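Local coordinates for FERM, ARHGEF and pleckstrin domain-containing protein 2 (Mus musculus, PDB 6D2K) that acts as a guanine nucleotide exchange factor that activates RAC1 and takes part in class 3 semaphorin responses and actin remodelling, here represented by its FERM domain, at residues A[208-213]-A[217-222]; A[84-89]-A[274-279]. All coordinates share one frame; numbering follows the deposited sequence.

Interaction 1: A[208-213]-A[217-222]; sequences INLAVS and VLVFQG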
# COMPACT_ATOMS: atom_id res chain seq x y z
N ILE A 208 14.21 11.24 -9.90
CA ILE A 208 14.06 10.75 -8.53
C ILE A 208 12.72 10.05 -8.35
O ILE A 208 11.87 10.07 -9.23
CB ILE A 208 14.20 11.91 -7.50
CG1 ILE A 208 13.25 13.07 -7.81
CG2 ILE A 208 15.63 12.42 -7.47
CD1 ILE A 208 11.85 12.88 -7.29
N ASN A 209 12.56 9.40 -7.20
CA ASN A 209 11.29 8.78 -6.85
C ASN A 209 10.73 9.48 -5.63
O ASN A 209 11.38 9.56 -4.59
CB ASN A 209 11.49 7.29 -6.55
CG ASN A 209 11.80 6.48 -7.80
OD1 ASN A 209 11.09 6.56 -8.80
ND2 ASN A 209 12.88 5.71 -7.75
N LEU A 210 9.52 10.02 -5.77
CA LEU A 210 8.81 10.62 -4.65
C LEU A 210 7.98 9.58 -3.91
O LEU A 210 7.45 8.63 -4.51
CB LEU A 210 7.89 11.75 -5.12
CG LEU A 210 8.59 12.99 -5.65
CD1 LEU A 210 7.57 13.97 -6.21
CD2 LEU A 210 9.41 13.67 -4.56
N ALA A 211 7.89 9.75 -2.60
CA ALA A 211 7.02 8.89 -1.79
C ALA A 211 6.51 9.67 -0.60
O ALA A 211 6.94 10.79 -0.34
CB ALA A 211 7.77 7.63 -1.35
N VAL A 212 5.58 9.08 0.13
CA VAL A 212 5.08 9.72 1.34
C VAL A 212 4.89 8.69 2.44
O VAL A 212 4.57 7.52 2.17
CB VAL A 212 3.78 10.53 1.06
CG1 VAL A 212 2.64 9.60 0.69
CG2 VAL A 212 3.42 11.40 2.27
N SER A 213 5.12 9.10 3.68
CA SER A 213 5.03 8.17 4.81
C SER A 213 4.47 8.92 6.02
O SER A 213 4.21 10.13 5.95
CB SER A 213 6.41 7.62 5.17
OG SER A 213 7.17 8.61 5.86
N VAL A 217 7.15 13.79 3.44
CA VAL A 217 7.36 13.54 2.04
C VAL A 217 8.79 13.14 1.81
O VAL A 217 9.72 13.74 2.37
CB VAL A 217 6.98 14.77 1.20
CG1 VAL A 217 7.22 14.52 -0.29
CG2 VAL A 217 5.52 15.10 1.46
N LEU A 218 8.98 12.11 1.00
CA LEU A 218 10.27 11.47 0.86
C LEU A 218 10.80 11.55 -0.56
O LEU A 218 10.03 11.51 -1.52
CB LEU A 218 10.16 9.99 1.29
CG LEU A 218 9.46 9.68 2.61
CD1 LEU A 218 9.42 8.16 2.80
CD2 LEU A 218 10.16 10.31 3.79
N VAL A 219 12.12 11.65 -0.68
CA VAL A 219 12.77 11.62 -1.98
C VAL A 219 13.80 10.50 -2.03
O VAL A 219 14.68 10.40 -1.17
CB VAL A 219 13.49 12.96 -2.30
CG1 VAL A 219 14.18 12.87 -3.66
CG2 VAL A 219 12.49 14.09 -2.30
N PHE A 220 13.66 9.64 -3.04
CA PHE A 220 14.62 8.57 -3.30
C PHE A 220 15.30 8.85 -4.64
O PHE A 220 14.67 9.34 -5.57
CB PHE A 220 13.90 7.23 -3.39
CG PHE A 220 13.38 6.72 -2.08
CD1 PHE A 220 14.01 5.66 -1.44
CD2 PHE A 220 12.25 7.27 -1.50
CE1 PHE A 220 13.53 5.16 -0.25
CE2 PHE A 220 11.77 6.79 -0.30
CZ PHE A 220 12.41 5.72 0.33
N GLN A 221 16.59 8.56 -4.73
CA GLN A 221 17.25 8.54 -6.01
C GLN A 221 17.47 7.08 -6.31
O GLN A 221 18.13 6.38 -5.54
CB GLN A 221 18.58 9.30 -5.97
CG GLN A 221 19.23 9.46 -7.34
CD GLN A 221 20.30 10.52 -7.36
OE1 GLN A 221 20.96 10.74 -8.38
NE2 GLN A 221 20.48 11.20 -6.23
N GLY A 222 16.88 6.60 -7.39
CA GLY A 222 16.80 5.16 -7.58
C GLY A 222 16.13 4.55 -6.36
O GLY A 222 14.99 4.86 -6.05
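Residues 208-213 and 217-222 pair as neighbouring antiparallel strands of a tight beta hairpin in the C-terminal, PH-like lobe of the FERM domain. Asn209 and Phe220 form a hydrogen-bonded pair, as do Ala211 and Leu218. Each pair exchanges two backbone hydrogen bonds. The one from Asn209 N to Phe220 O is short and nearly straight, 2.7 Å with an angle of 175° at the hydrogen. Asn209 adds a side-chain bond at the open end of the hairpin: ND2 donates to Gly222 O at 2.8 Å, and the acceptor lies in the amide plane. CG of Asn209 lies beside its own backbone N (chi1 -71°), and this carries the amide across to the partner chain. The chain leaves the strand at Gly222, and the bond to its carbonyl is bent, with 145° at the hydrogen.

Asn209, Ala211, Leu218 and Phe220 share one face of the sheet. Ala211 CB meets Phe220 CE2 at 4.2 Å, and Asn209 O approaches the rim of the ring, close to its plane. Phe197 meets the same ring from outside the hairpin. Leu210, Val212, Val217 and Val219 occupy the other face. The Leu210 and Val219 side chains run alongside each other in the same direction, with CD2 and CG2 3.8 Å apart. Val212 CG2 and Val217 CG2 touch more loosely at 4.3 Å. Helix 267-284 covers Leu210, Val212 and Val217, while Phe262 of strand 259-264 packs on Leu210 and Val219. Ser213 OG packs against Leu218 CD1 but bonds to Met215 N in the connection between the strands. The hairpin is part of the PH-like fold, a bent antiparallel beta sandwich with a C-terminal helix packed against it.

Interaction 2: A[84-89]-A[274-279]; sequences AVKFFP and WKICVE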
# COMPACT_ATOMS: atom_id res chain seq x y z
N ALA A 84 -6.71 -2.67 -0.16
CA ALA A 84 -5.32 -2.40 0.15
C ALA A 84 -5.22 -1.50 1.36
O ALA A 84 -6.11 -0.70 1.62
CB ALA A 84 -4.62 -1.72 -1.05
N VAL A 85 -4.11 -1.63 2.09
CA VAL A 85 -3.77 -0.63 3.11
C VAL A 85 -3.41 0.70 2.43
O VAL A 85 -2.57 0.74 1.54
CB VAL A 85 -2.57 -1.08 3.93
CG1 VAL A 85 -2.09 0.08 4.83
CG2 VAL A 85 -2.90 -2.34 4.75
N LYS A 86 -4.07 1.78 2.86
CA LYS A 86 -3.74 3.11 2.37
C LYS A 86 -2.71 3.79 3.27
O LYS A 86 -1.76 4.39 2.77
CB LYS A 86 -5.01 3.95 2.27
CG LYS A 86 -4.77 5.34 1.67
CD LYS A 86 -6.02 6.21 1.76
CE LYS A 86 -6.37 6.81 0.41
NZ LYS A 86 -7.62 7.62 0.49
N PHE A 87 -2.92 3.70 4.58
CA PHE A 87 -2.06 4.39 5.53
C PHE A 87 -1.25 3.38 6.35
O PHE A 87 -1.81 2.58 7.09
CB PHE A 87 -2.90 5.26 6.48
CG PHE A 87 -3.72 6.31 5.78
CD1 PHE A 87 -3.11 7.41 5.19
CD2 PHE A 87 -5.09 6.18 5.70
CE1 PHE A 87 -3.87 8.37 4.53
CE2 PHE A 87 -5.85 7.15 5.04
CZ PHE A 87 -5.24 8.24 4.47
N PHE A 88 0.07 3.44 6.22
CA PHE A 88 0.97 2.56 6.97
C PHE A 88 1.50 3.27 8.23
O PHE A 88 2.32 4.20 8.13
CB PHE A 88 2.14 2.14 6.07
CG PHE A 88 1.76 1.16 4.97
CD1 PHE A 88 1.96 -0.19 5.15
CD2 PHE A 88 1.23 1.60 3.77
CE1 PHE A 88 1.63 -1.11 4.16
CE2 PHE A 88 0.89 0.69 2.76
CZ PHE A 88 1.09 -0.66 2.96
N PRO A 89 1.03 2.85 9.41
CA PRO A 89 1.55 3.51 10.62
C PRO A 89 2.90 2.91 11.01
O PRO A 89 3.24 1.82 10.56
CB PRO A 89 0.49 3.16 11.67
CG PRO A 89 0.03 1.79 11.26
CD PRO A 89 0.04 1.81 9.74
N TRP A 274 -0.14 14.51 -5.00
CA TRP A 274 -0.57 15.55 -4.09
C TRP A 274 -1.68 15.06 -3.17
O TRP A 274 -1.64 15.29 -1.96
CB TRP A 274 -1.04 16.78 -4.90
CG TRP A 274 -1.62 17.87 -4.06
CD1 TRP A 274 -0.94 18.83 -3.35
CD2 TRP A 274 -3.00 18.12 -3.85
NE1 TRP A 274 -1.83 19.65 -2.70
CE2 TRP A 274 -3.10 19.24 -2.99
CE3 TRP A 274 -4.18 17.52 -4.31
CZ2 TRP A 274 -4.32 19.76 -2.58
CZ3 TRP A 274 -5.39 18.04 -3.89
CH2 TRP A 274 -5.45 19.16 -3.04
N LYS A 275 -2.67 14.39 -3.74
CA LYS A 275 -3.81 13.92 -2.95
C LYS A 275 -3.37 12.97 -1.83
O LYS A 275 -3.81 13.12 -0.70
CB LYS A 275 -4.85 13.21 -3.83
CG LYS A 275 -5.68 14.11 -4.76
CD LYS A 275 -6.77 13.30 -5.47
CE LYS A 275 -7.70 14.20 -6.28
NZ LYS A 275 -8.73 13.42 -7.03
N ILE A 276 -2.52 12.01 -2.15
CA ILE A 276 -2.12 11.03 -1.13
C ILE A 276 -1.25 11.70 -0.07
O ILE A 276 -1.31 11.33 1.11
CB ILE A 276 -1.45 9.76 -1.72
CG1 ILE A 276 -1.29 8.67 -0.64
CG2 ILE A 276 -0.09 10.08 -2.29
CD1 ILE A 276 -2.61 8.18 -0.07
N CYS A 277 -0.47 12.71 -0.46
CA CYS A 277 0.32 13.44 0.54
C CYS A 277 -0.57 14.21 1.50
O CYS A 277 -0.37 14.18 2.71
CB CYS A 277 1.31 14.40 -0.10
SG CYS A 277 2.71 13.64 -0.91
N VAL A 278 -1.54 14.94 0.95
CA VAL A 278 -2.46 15.67 1.81
C VAL A 278 -3.21 14.71 2.74
O VAL A 278 -3.37 14.98 3.93
CB VAL A 278 -3.45 16.50 0.98
CG1 VAL A 278 -4.54 17.06 1.88
CG2 VAL A 278 -2.70 17.62 0.26
N GLU A 279 -3.65 13.58 2.21
CA GLU A 279 -4.34 12.60 3.04
C GLU A 279 -3.46 12.03 4.15
O GLU A 279 -3.93 11.85 5.28
CB GLU A 279 -4.97 11.51 2.18
CG GLU A 279 -6.13 12.05 1.34
CD GLU A 279 -6.77 11.00 0.47
OE1 GLU A 279 -6.18 9.92 0.29
OE2 GLU A 279 -7.87 11.26 -0.05
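Lys86 and Phe87 reach from the end of strand 79-85 to helix 267-284, where they meet Ile276 and Glu279. Lys86 comes first and turns toward the helix. Its CG is anti to the backbone N (chi1 -176°), which sends the chain out beside Ile276. Ile276 CD1 lies 4.0 Å from both CG and CE of Lys86, and the bend at chi3 falls between those two atoms. The two side chains pass with opposite headings. At the tip, Lys86 NZ makes a salt bridge of 2.7 Å to Glu279 OE1. The lysine chain lies roughly perpendicular to the glutamate, and the ammonium meets OE1 from above the carboxylate plane, 39° out of it. Trp62 adds a cation-pi contact to the same lysine. A methionine in place of Lys86 would probably leave the Glu279 carboxylate without its positive partner and Trp62 without its cation.

Strand 79-85 belongs to the ubiquitin-like N-terminal lobe and helix 267-284 to the PH-like lobe, so this is an interlobe contact within the three-lobed FERM domain. Phe87 comes next. Lys86 CG covers one face of its ring, 3.9 Å above the plane and over the centre. The ring also reaches the helix backbone: CE1 lies 3.6 Å from Glu279 O, and CZ is 4.0 Å from Glu279 CB. The ring thus meets the CB and backbone carbonyl of Glu279; the carboxylate, its plane turned 58° from the ring, is not stacked on it. Phe283 stacks on the Phe87 ring, and Tyr280 also meets it, so the aromatic group is gripped by further residues of the helix. Phe88 continues the link to Tyr280, whose hydroxyl bonds with both Lys86 O and Phe88 N.

From the N terminus, the chain first builds the ubiquitin-like lobe and leaves it through residues 84-89. It then passes through the helical central lobe and enters the PH-like lobe. There interaction 1 closes a short loop of three residues between 208-213 and 217-222. Interaction 2 closes only when helix 267-284 brings 274-279 back to 84-89, across 184 residues. Interaction 1 therefore lies, along the chain, inside the loop that interaction 2 closes. The centres lie 14 Å apart, and the two touch on the helix. Cys277 SG packs 3.8 Å from Val212 CB, and Ile276 also meets Val212. One helix thus covers the hairpin and joins it to the N-terminal lobe.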